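Long-range contacts in autoinducer 2-binding protein LsrB (PDB 6DSP), which binds the quorum-sensing signal autoinducer-2, enclosing its tetrahydroxytetrahydrofuran form in the cleft between the two lobes of a periplasmic-binding-protein fold: residues V24-K29 / V54-D59; W109-D114 / V165-S170; D218-N223 / V245-F250; G277-Y282 / I299-V304. One frame throughout, in Å; residues are numbered along the deposited sequence.

Interaction 1 (V24-K29 / V54-D59); sequences VTFIPK and VDYEGD. With PAV ((2R,4S)-2-methyl-2,3,3,4-tetrahydroxytetrahydrofuran), chain C.
The beta-alpha-beta unit of strand 23-27, helix 34-50 and strand 53-56 lays V24, T25 and F26 in parallel register beside V54, D55 and Y56. The ladder is short: D55 N donates to V24 O (2.8 Å), F26 N to D55 O (2.9 Å), and E57 N to F26 O (3.0 Å). On the face carrying V54, F26 and Y56, V54 CG1 presses against F26 CB at 3.5 Å. The two aromatic side chains meet obliquely, F26 CD2 lying 3.9 Å from Y56 CD1. Y56 CG is anti to the backbone N (chi1 -179°), and Y56 CE1 touches P28 CG at 3.6 Å, the two side chains crossing at about a right angle. T25 and D55 occupy the other face, where T25 OG1, hydrogen-bonded to T79, also shares a water with D55 OD2. Beyond the bridges K29 turns from the partner strand and stretches its extended chain to the signal molecule, giving a hydrogen bond from K29 NZ to O4 of PAV (2.8 Å) and a salt bridge to D167. Helix 273-288 packs C281 against F26 and V54, whereas helix 64-76 meets T25 and I27, and helix 34-50 supplies E37 to Y56 OH.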
# COMPACT_ATOMS: atom_id res chain seq x y z
N VAL A 24 8.53 9.71 17.35
CA VAL A 24 7.57 9.61 16.26
C VAL A 24 6.66 8.43 16.53
O VAL A 24 7.15 7.31 16.74
CB VAL A 24 8.28 9.43 14.91
CG1 VAL A 24 7.24 9.31 13.79
CG2 VAL A 24 9.27 10.56 14.64
N THR A 25 5.34 8.65 16.51
CA THR A 25 4.37 7.57 16.62
C THR A 25 4.06 7.07 15.20
O THR A 25 3.62 7.85 14.34
CB THR A 25 3.09 8.03 17.32
OG1 THR A 25 3.42 8.59 18.60
CG2 THR A 25 2.12 6.87 17.49
N PHE A 26 4.38 5.81 14.95
CA PHE A 26 4.26 5.22 13.62
C PHE A 26 3.01 4.36 13.63
O PHE A 26 2.93 3.37 14.37
CB PHE A 26 5.52 4.39 13.34
CG PHE A 26 5.59 3.77 11.96
CD1 PHE A 26 5.36 4.53 10.82
CD2 PHE A 26 5.97 2.45 11.79
CE1 PHE A 26 5.53 3.96 9.54
CE2 PHE A 26 6.12 1.89 10.52
CZ PHE A 26 5.87 2.64 9.40
N ILE A 27 2.03 4.75 12.82
CA ILE A 27 0.69 4.15 12.88
C ILE A 27 0.42 3.41 11.57
O ILE A 27 0.40 4.03 10.49
CB ILE A 27 -0.40 5.20 13.14
CG1 ILE A 27 -0.09 5.99 14.42
CG2 ILE A 27 -1.78 4.50 13.21
CD1 ILE A 27 -1.05 7.14 14.70
N PRO A 28 0.18 2.10 11.62
CA PRO A 28 -0.14 1.32 10.43
C PRO A 28 -1.65 1.30 10.20
O PRO A 28 -2.43 1.73 11.06
CB PRO A 28 0.32 -0.08 10.84
CG PRO A 28 -0.07 -0.15 12.32
CD PRO A 28 0.27 1.24 12.83
N LYS A 29 -2.06 0.79 9.04
CA LYS A 29 -3.49 0.57 8.84
C LYS A 29 -4.04 -0.45 9.84
O LYS A 29 -5.19 -0.34 10.27
CB LYS A 29 -3.79 0.10 7.42
CG LYS A 29 -3.64 1.15 6.37
CD LYS A 29 -4.05 0.59 4.99
CE LYS A 29 -3.86 1.57 3.85
NZ LYS A 29 -4.14 0.86 2.56
N VAL A 54 10.89 5.52 17.60
CA VAL A 54 9.66 5.27 16.86
C VAL A 54 8.78 4.39 17.73
O VAL A 54 9.16 3.26 18.06
CB VAL A 54 9.95 4.60 15.52
CG1 VAL A 54 8.62 4.16 14.86
CG2 VAL A 54 10.71 5.57 14.62
N ASP A 55 7.62 4.91 18.12
CA ASP A 55 6.63 4.18 18.89
C ASP A 55 5.58 3.62 17.94
O ASP A 55 4.74 4.36 17.44
CB ASP A 55 6.02 5.10 19.95
CG ASP A 55 4.95 4.41 20.80
OD1 ASP A 55 4.82 3.17 20.74
OD2 ASP A 55 4.26 5.12 21.54
N TYR A 56 5.64 2.31 17.69
CA TYR A 56 4.70 1.67 16.78
C TYR A 56 3.38 1.43 17.52
O TYR A 56 3.35 0.72 18.54
CB TYR A 56 5.31 0.34 16.35
CG TYR A 56 4.51 -0.51 15.39
CD1 TYR A 56 4.04 0.02 14.18
CD2 TYR A 56 4.29 -1.86 15.64
CE1 TYR A 56 3.37 -0.79 13.27
CE2 TYR A 56 3.64 -2.66 14.76
CZ TYR A 56 3.17 -2.13 13.56
OH TYR A 56 2.48 -2.93 12.66
N GLU A 57 2.30 2.02 17.02
CA GLU A 57 1.01 1.95 17.70
C GLU A 57 -0.09 1.76 16.67
O GLU A 57 -0.20 2.57 15.74
CB GLU A 57 0.74 3.23 18.50
CG GLU A 57 1.74 3.43 19.65
CD GLU A 57 1.67 2.36 20.75
OE1 GLU A 57 0.63 1.69 20.86
OE2 GLU A 57 2.67 2.18 21.46
N GLY A 58 -0.94 0.77 16.88
CA GLY A 58 -2.06 0.55 15.99
C GLY A 58 -3.09 -0.32 16.64
O GLY A 58 -3.25 -0.35 17.86
N ASP A 59 -3.85 -1.01 15.81
CA ASP A 59 -4.93 -1.87 16.25
C ASP A 59 -4.98 -3.10 15.35
O ASP A 59 -4.59 -3.02 14.18
CB ASP A 59 -6.28 -1.11 16.14
CG ASP A 59 -7.43 -1.84 16.81
OD1 ASP A 59 -7.57 -1.70 18.03
OD2 ASP A 59 -8.20 -2.55 16.12
O2 PAV C . -1.24 -2.97 -1.08
C2 PAV C . -0.79 -2.66 0.25
C1 PAV C . 0.57 -3.32 0.58
O5 PAV C . -1.76 -3.44 1.15
C5 PAV C . -1.77 -2.81 2.36
C4 PAV C . -1.00 -1.48 2.20
O4 PAV C . -1.71 -0.42 2.82
C3 PAV C . -0.88 -1.37 0.68
O3 PAV C . 0.27 -0.65 0.33
O13 PAV C . -2.04 -0.77 0.15
O HOH W 1 3.04 7.40 20.95
O HOH W 2 -3.73 0.55 13.34

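Interaction 2 (W109-D114 / V165-S170); sequences WDSDVD and VTDQNS. With PAV ((2R,4S)-2-methyl-2,3,3,4-tetrahydroxytetrahydrofuran), chain C.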
# COMPACT_ATOMS: atom_id res chain seq x y z
N TRP A 109 2.42 7.93 5.31
CA TRP A 109 3.13 7.00 4.45
C TRP A 109 2.11 6.01 3.95
O TRP A 109 1.09 5.78 4.62
CB TRP A 109 4.27 6.32 5.24
CG TRP A 109 3.77 5.31 6.26
CD1 TRP A 109 3.06 5.59 7.41
CD2 TRP A 109 3.87 3.89 6.18
NE1 TRP A 109 2.72 4.39 8.05
CE2 TRP A 109 3.19 3.34 7.30
CE3 TRP A 109 4.46 3.03 5.26
CZ2 TRP A 109 3.10 1.96 7.52
CZ3 TRP A 109 4.37 1.64 5.49
CH2 TRP A 109 3.71 1.13 6.63
N ASP A 110 2.39 5.39 2.79
CA ASP A 110 1.60 4.26 2.27
C ASP A 110 0.24 4.69 1.73
O ASP A 110 0.03 4.66 0.51
CB ASP A 110 1.52 3.14 3.32
CG ASP A 110 0.70 1.96 2.86
OD1 ASP A 110 0.93 1.51 1.71
OD2 ASP A 110 -0.12 1.44 3.67
N SER A 111 -0.67 5.14 2.59
CA SER A 111 -1.98 5.63 2.16
C SER A 111 -2.24 7.00 2.76
O SER A 111 -2.27 7.16 3.99
CB SER A 111 -3.10 4.66 2.54
OG SER A 111 -4.29 5.15 1.93
N ASP A 112 -2.41 7.99 1.89
CA ASP A 112 -2.40 9.39 2.27
C ASP A 112 -3.74 9.83 2.86
O ASP A 112 -4.73 9.08 2.88
CB ASP A 112 -2.09 10.23 1.01
CG ASP A 112 -1.35 11.53 1.32
OD1 ASP A 112 -1.15 11.92 2.50
OD2 ASP A 112 -0.96 12.17 0.33
N VAL A 113 -3.73 11.06 3.38
CA VAL A 113 -4.95 11.73 3.84
C VAL A 113 -5.11 13.03 3.04
O VAL A 113 -4.32 13.30 2.13
CB VAL A 113 -4.90 12.02 5.36
CG1 VAL A 113 -4.73 10.73 6.11
CG2 VAL A 113 -3.75 12.99 5.67
N ASP A 114 -6.08 13.87 3.40
CA ASP A 114 -6.21 15.17 2.75
C ASP A 114 -4.89 15.91 2.92
O ASP A 114 -4.42 16.05 4.06
CB ASP A 114 -7.35 15.93 3.43
CG ASP A 114 -7.65 17.28 2.80
OD1 ASP A 114 -6.77 17.88 2.20
OD2 ASP A 114 -8.81 17.74 2.97
N VAL A 165 -10.40 3.78 1.00
CA VAL A 165 -9.01 4.05 1.30
C VAL A 165 -8.32 4.75 0.12
O VAL A 165 -8.53 4.39 -1.05
CB VAL A 165 -8.32 2.74 1.72
CG1 VAL A 165 -8.25 1.72 0.58
CG2 VAL A 165 -6.94 3.02 2.29
N THR A 166 -7.44 5.69 0.40
CA THR A 166 -6.87 6.50 -0.67
C THR A 166 -5.96 5.70 -1.60
O THR A 166 -6.11 5.78 -2.83
CB THR A 166 -6.16 7.70 -0.08
OG1 THR A 166 -7.14 8.46 0.63
CG2 THR A 166 -5.51 8.54 -1.14
N ASP A 167 -4.99 4.94 -1.07
CA ASP A 167 -4.00 4.35 -1.95
C ASP A 167 -4.61 3.34 -2.93
O ASP A 167 -4.51 3.49 -4.16
CB ASP A 167 -2.78 3.78 -1.19
CG ASP A 167 -3.10 2.61 -0.26
OD1 ASP A 167 -4.25 2.39 0.17
OD2 ASP A 167 -2.10 1.92 0.07
N GLN A 168 -5.29 2.34 -2.40
CA GLN A 168 -5.71 1.23 -3.22
C GLN A 168 -6.77 1.63 -4.23
O GLN A 168 -6.78 1.12 -5.35
CB GLN A 168 -6.17 0.08 -2.34
CG GLN A 168 -5.09 -0.49 -1.48
CD GLN A 168 -5.55 -1.55 -0.54
OE1 GLN A 168 -6.70 -2.04 -0.60
NE2 GLN A 168 -4.65 -1.93 0.37
N ASN A 169 -7.68 2.54 -3.85
CA ASN A 169 -8.66 3.03 -4.82
C ASN A 169 -8.01 3.85 -5.93
O ASN A 169 -8.44 3.77 -7.08
CB ASN A 169 -9.78 3.76 -4.11
CG ASN A 169 -10.69 2.80 -3.41
OD1 ASN A 169 -11.52 2.16 -4.04
ND2 ASN A 169 -10.51 2.64 -2.11
N SER A 170 -6.96 4.61 -5.63
CA SER A 170 -6.31 5.37 -6.70
C SER A 170 -5.69 4.42 -7.72
O SER A 170 -5.70 4.71 -8.92
CB SER A 170 -5.29 6.37 -6.14
OG SER A 170 -4.10 5.77 -5.67
O2 PAV C . -1.24 -2.97 -1.08
C2 PAV C . -0.79 -2.66 0.25
C1 PAV C . 0.57 -3.32 0.58
O5 PAV C . -1.76 -3.44 1.15
C5 PAV C . -1.77 -2.81 2.36
C4 PAV C . -1.00 -1.48 2.20
O4 PAV C . -1.71 -0.42 2.82
C3 PAV C . -0.88 -1.37 0.68
O3 PAV C . 0.27 -0.65 0.33
O13 PAV C . -2.04 -0.77 0.15
O HOH W 3 -6.39 6.74 3.04
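D110 is where segment 109-114 first meets D167 of segment 165-170, in the ligand cleft of this periplasmic-binding-protein fold. Its CG is anti to the backbone N (chi1 179°), and the carboxylate grips two hydroxyls of PAV at once: PAV O3 donates to D110 OD1 (2.6 Å) and PAV O4 to D110 OD2 (2.6 Å). From the start of helix 166-182, D167 OD2 accepts from PAV O13 (2.7 Å), an oxygen that also takes a straight bond from Q168 NE2 (172°). D110 OD1 and D167 OD2 lie 3.5 Å apart, two acceptors whose like charges are probably eased by the ligand hydroxyls, and by K29, which pairs with D167 OD1. S111 follows, pointing at the helix start. S111 OG accepts from D167 N (3.1 Å), so a first-turn N-H is satisfied by a side chain from a distant loop, while S111 CB packs against D167 CG. D112 adds its carbonyl near T166; its carboxylate is turned to other partners, OD1 to T108 and OD2 to R118. One water completes the junction, accepting from S111 OG and from T166 N (3.0 Å) and donating to D112 O (2.9 Å).

Interaction 3 (D218-N223 / V245-F250); sequences DLIICN and VTITGF. With PAV ((2R,4S)-2-methyl-2,3,3,4-tetrahydroxytetrahydrofuran), chain C.
D218-C222 and T246-F250 are stitched into a parallel ladder by five backbone hydrogen bonds in the beta-alpha-beta unit of strand 219-222, helix 227-237 and strand 246-249. It opens with T246 N to D218 O (2.9 Å) and I220 N to T246 O (2.9 Å), continues with T248 N to I220 O, and closes with C222 N to T248 O (2.8 Å) and F250 N to C222 O (3.2 Å). The backbones draw closest at C222 and G249, where G249 CA sits 3.0 Å from C222 O, with no CB on the glycine to run into that oxygen or into the carbonyl of T248. On the face with L219 and T246, L219 CD1 meets T246 CG2 at 3.7 Å, the two side chains crossing obliquely. On the reverse face C222 SG rests beside I247 CG2 (4.2 Å).

At the C-terminal ends the ladder delivers N223 and F250 to the signal pocket. O2 of PAV lies at the edge of the F250 ring, near its plane, and 3.7 Å from F250 CB. W171 and W271 meet that ring edge-to-face and probably help to position it. Polar ends are held from outside, T246 OG1 by R145 and T248 OG1 by the carbonyl of R267. Helix 227-237 packs on I220, C222 and I247, helix 127-144 on T246 and T248, and strand 155-160 continues the sheet beyond strand 219-222.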
# COMPACT_ATOMS: atom_id res chain seq x y z
N ASP A 218 -10.47 -15.24 -15.23
CA ASP A 218 -9.09 -15.44 -15.67
C ASP A 218 -8.06 -14.78 -14.78
O ASP A 218 -6.94 -15.30 -14.64
CB ASP A 218 -8.89 -14.86 -17.08
CG ASP A 218 -9.61 -15.66 -18.15
OD1 ASP A 218 -9.33 -16.87 -18.28
OD2 ASP A 218 -10.47 -15.06 -18.83
N LEU A 219 -8.40 -13.64 -14.20
CA LEU A 219 -7.43 -12.80 -13.49
C LEU A 219 -8.11 -12.15 -12.30
O LEU A 219 -9.18 -11.55 -12.45
CB LEU A 219 -6.95 -11.69 -14.47
CG LEU A 219 -6.13 -10.56 -13.87
CD1 LEU A 219 -4.79 -11.10 -13.31
CD2 LEU A 219 -5.94 -9.47 -14.90
N ILE A 220 -7.47 -12.23 -11.14
CA ILE A 220 -7.95 -11.51 -9.95
C ILE A 220 -6.82 -10.62 -9.48
O ILE A 220 -5.74 -11.12 -9.14
CB ILE A 220 -8.38 -12.47 -8.81
CG1 ILE A 220 -9.35 -13.54 -9.34
CG2 ILE A 220 -9.02 -11.62 -7.66
CD1 ILE A 220 -9.68 -14.62 -8.32
N ILE A 221 -7.05 -9.30 -9.52
CA ILE A 221 -6.02 -8.33 -9.15
C ILE A 221 -6.24 -7.98 -7.69
O ILE A 221 -7.23 -7.35 -7.34
CB ILE A 221 -6.09 -7.05 -10.02
CG1 ILE A 221 -5.98 -7.40 -11.53
CG2 ILE A 221 -4.98 -6.10 -9.61
CD1 ILE A 221 -6.25 -6.19 -12.43
N CYS A 222 -5.29 -8.38 -6.84
CA CYS A 222 -5.43 -8.27 -5.38
C CYS A 222 -4.47 -7.20 -4.86
O CYS A 222 -3.42 -7.53 -4.30
CB CYS A 222 -5.12 -9.62 -4.75
SG CYS A 222 -6.29 -10.89 -5.29
N ASN A 223 -4.84 -5.92 -5.05
CA ASN A 223 -3.99 -4.79 -4.68
C ASN A 223 -4.08 -4.45 -3.19
O ASN A 223 -4.34 -3.30 -2.82
CB ASN A 223 -4.32 -3.56 -5.54
CG ASN A 223 -5.83 -3.24 -5.59
OD1 ASN A 223 -6.66 -4.14 -5.79
ND2 ASN A 223 -6.16 -1.97 -5.47
N VAL A 245 -5.93 -20.26 -12.97
CA VAL A 245 -6.39 -18.89 -12.78
C VAL A 245 -5.17 -18.04 -12.44
O VAL A 245 -4.21 -18.53 -11.82
CB VAL A 245 -7.45 -18.81 -11.67
CG1 VAL A 245 -6.86 -19.25 -10.30
CG2 VAL A 245 -8.04 -17.41 -11.58
N THR A 246 -5.19 -16.78 -12.87
CA THR A 246 -4.07 -15.90 -12.59
C THR A 246 -4.43 -14.95 -11.47
O THR A 246 -5.40 -14.19 -11.56
CB THR A 246 -3.65 -15.11 -13.83
OG1 THR A 246 -3.19 -16.04 -14.84
CG2 THR A 246 -2.55 -14.10 -13.49
N ILE A 247 -3.64 -14.99 -10.39
CA ILE A 247 -3.79 -14.12 -9.24
C ILE A 247 -2.52 -13.30 -9.13
O ILE A 247 -1.42 -13.86 -9.19
CB ILE A 247 -4.00 -14.96 -7.97
CG1 ILE A 247 -5.35 -15.70 -8.04
CG2 ILE A 247 -3.93 -14.06 -6.71
CD1 ILE A 247 -5.43 -16.91 -7.13
N THR A 248 -2.66 -11.99 -8.98
CA THR A 248 -1.49 -11.16 -8.71
C THR A 248 -1.93 -10.05 -7.78
O THR A 248 -3.10 -9.97 -7.40
CB THR A 248 -0.86 -10.62 -10.01
OG1 THR A 248 0.45 -10.11 -9.71
CG2 THR A 248 -1.72 -9.55 -10.67
N GLY A 249 -0.98 -9.21 -7.37
CA GLY A 249 -1.31 -8.18 -6.40
C GLY A 249 -0.06 -7.72 -5.69
O GLY A 249 1.05 -7.90 -6.18
N PHE A 250 -0.28 -7.09 -4.53
CA PHE A 250 0.81 -6.55 -3.73
C PHE A 250 0.86 -7.23 -2.36
O PHE A 250 -0.16 -7.23 -1.63
CB PHE A 250 0.61 -5.05 -3.50
CG PHE A 250 0.80 -4.19 -4.74
CD1 PHE A 250 1.74 -4.51 -5.75
CD2 PHE A 250 0.07 -3.01 -4.86
CE1 PHE A 250 1.92 -3.65 -6.84
CE2 PHE A 250 0.25 -2.15 -5.94
CZ PHE A 250 1.17 -2.48 -6.94
O2 PAV C . -1.24 -2.97 -1.08
C2 PAV C . -0.79 -2.66 0.25
C1 PAV C . 0.57 -3.32 0.58
O5 PAV C . -1.76 -3.44 1.15
C5 PAV C . -1.77 -2.81 2.36
C4 PAV C . -1.00 -1.48 2.20
O4 PAV C . -1.71 -0.42 2.82
C3 PAV C . -0.88 -1.37 0.68
O3 PAV C . 0.27 -0.65 0.33
O13 PAV C . -2.04 -0.77 0.15

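Interaction 4 (G277-Y282 / I299-V304); sequences GAMGCY and IEIPTV
Y282 and M279, on a helix, meet I301, P302 and V304 with no backbone pairing: the axes of helix 277-282 and strand 299-301 approach to 10.6 Å, with 126° between their N-to-C directions, and no direct hydrogen bond spans them. Residues 299-304 are the end of strand 298-301 and the turn into the antiparallel strand 305-311, at the mixed sheet's edge. The I301-V304 link is a type II turn, with P302 and T303 in the middle and V304 N bonded to I301 O (2.9 Å).

Y282 makes the largest single contribution. Its CG stands anti to the backbone N (chi1 -172°), and the ring lies beside I301, the two side chains sliding past each other in opposite directions. I301 CG2 sits over one face, 4.0 Å from the Y282 ring centroid and 18° off the normal, a CH-pi contact. I301 CG1, on the same side of the ring, comes within 3.7 Å of Y282 CD2. P302 crosses the phenol at about a right angle, with P302 CD 3.5 Å from Y282 OH. One helical turn back, M279 CG meets V304 CG1 at 4.1 Å and also brushes I301 CD1. W50 of helix 34-50 ties both partners together, meeting the Y282 ring edge-to-face and donating from NE1 to P302 O. The phenol's polar end is served by a water that lies 2.7 Å from Y282 OH and donates to E300 O (2.6 Å).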
# COMPACT_ATOMS: atom_id res chain seq x y z
N GLY A 277 8.84 2.84 5.59
CA GLY A 277 8.44 3.22 6.95
C GLY A 277 9.52 4.06 7.61
O GLY A 277 9.22 5.06 8.27
N ALA A 278 10.78 3.68 7.43
CA ALA A 278 11.88 4.46 7.99
C ALA A 278 11.88 5.87 7.42
O ALA A 278 12.07 6.83 8.17
CB ALA A 278 13.21 3.76 7.72
N MET A 279 11.70 6.00 6.11
CA MET A 279 11.70 7.33 5.51
C MET A 279 10.56 8.19 6.03
O MET A 279 10.74 9.39 6.27
CB MET A 279 11.62 7.19 3.99
CG MET A 279 12.90 6.65 3.35
SD MET A 279 12.64 6.13 1.64
CE MET A 279 12.30 7.71 0.90
N GLY A 280 9.35 7.61 6.16
CA GLY A 280 8.24 8.37 6.70
C GLY A 280 8.54 8.87 8.10
O GLY A 280 8.30 10.04 8.42
N CYS A 281 9.10 8.00 8.93
CA CYS A 281 9.45 8.41 10.28
C CYS A 281 10.58 9.42 10.28
O CYS A 281 10.58 10.36 11.10
CB CYS A 281 9.83 7.19 11.11
SG CYS A 281 8.42 6.12 11.47
N TYR A 282 11.55 9.29 9.37
CA TYR A 282 12.61 10.28 9.28
C TYR A 282 12.06 11.66 8.92
O TYR A 282 12.47 12.68 9.51
CB TYR A 282 13.69 9.88 8.25
CG TYR A 282 14.85 10.84 8.34
CD1 TYR A 282 15.88 10.62 9.24
CD2 TYR A 282 14.88 12.00 7.57
CE1 TYR A 282 16.93 11.52 9.37
CE2 TYR A 282 15.94 12.92 7.69
CZ TYR A 282 16.97 12.66 8.59
OH TYR A 282 18.04 13.52 8.74
N ILE A 299 16.61 16.55 0.42
CA ILE A 299 17.00 16.27 1.80
C ILE A 299 17.80 14.97 1.82
O ILE A 299 17.35 13.96 1.28
CB ILE A 299 15.76 16.17 2.70
CG1 ILE A 299 15.06 17.53 2.71
CG2 ILE A 299 16.14 15.72 4.11
CD1 ILE A 299 13.61 17.45 3.02
N GLU A 300 18.97 15.02 2.44
CA GLU A 300 19.83 13.85 2.57
C GLU A 300 19.41 13.07 3.81
O GLU A 300 19.61 13.54 4.94
CB GLU A 300 21.29 14.28 2.68
CG GLU A 300 22.24 13.17 3.10
CD GLU A 300 22.21 11.99 2.14
OE1 GLU A 300 22.18 10.84 2.62
OE2 GLU A 300 22.22 12.22 0.91
N ILE A 301 18.82 11.90 3.61
CA ILE A 301 18.45 11.01 4.72
C ILE A 301 19.63 10.08 4.98
O ILE A 301 19.91 9.22 4.13
CB ILE A 301 17.17 10.23 4.39
CG1 ILE A 301 16.03 11.21 4.12
CG2 ILE A 301 16.85 9.25 5.51
CD1 ILE A 301 14.71 10.54 3.80
N PRO A 302 20.32 10.20 6.11
CA PRO A 302 21.56 9.44 6.30
C PRO A 302 21.34 7.95 6.10
O PRO A 302 20.40 7.36 6.63
CB PRO A 302 21.94 9.75 7.76
CG PRO A 302 21.27 11.03 8.07
CD PRO A 302 19.98 11.02 7.28
N THR A 303 22.23 7.33 5.32
CA THR A 303 22.26 5.90 4.98
C THR A 303 21.14 5.45 4.04
O THR A 303 21.08 4.26 3.71
CB THR A 303 22.36 4.96 6.19
OG1 THR A 303 21.08 4.82 6.81
CG2 THR A 303 23.36 5.51 7.20
N VAL A 304 20.26 6.35 3.62
CA VAL A 304 19.21 6.04 2.66
C VAL A 304 19.47 6.71 1.32
O VAL A 304 19.50 6.05 0.28
CB VAL A 304 17.82 6.42 3.21
CG1 VAL A 304 16.77 6.23 2.12
CG2 VAL A 304 17.50 5.57 4.43
O HOH W 4 18.92 15.23 6.79

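In the fold
The four contacts come in series along the chain and trace the two-lobed design of a periplasmic binding protein. Interactions 1 and 4 belong to the lobe built on the mixed sheet, at whose two edges strands 53-56 and 298-301 lie; their centres are about 17 Å apart, and helix 273-288 links them by packing on strand 23-27. Interaction 3 lies in the other lobe's parallel sheet, its centre about 29 Å from that of interaction 1 and about 32 Å from that of interaction 4. Interaction 2 bridges the lobes, through K29 and W109 to interaction 1 and through Q168 and N223 to interaction 3. Interactions 1, 2 and 3 thus converge on the ligand, while interaction 4 is packing within its lobe, with no contact to the ligand.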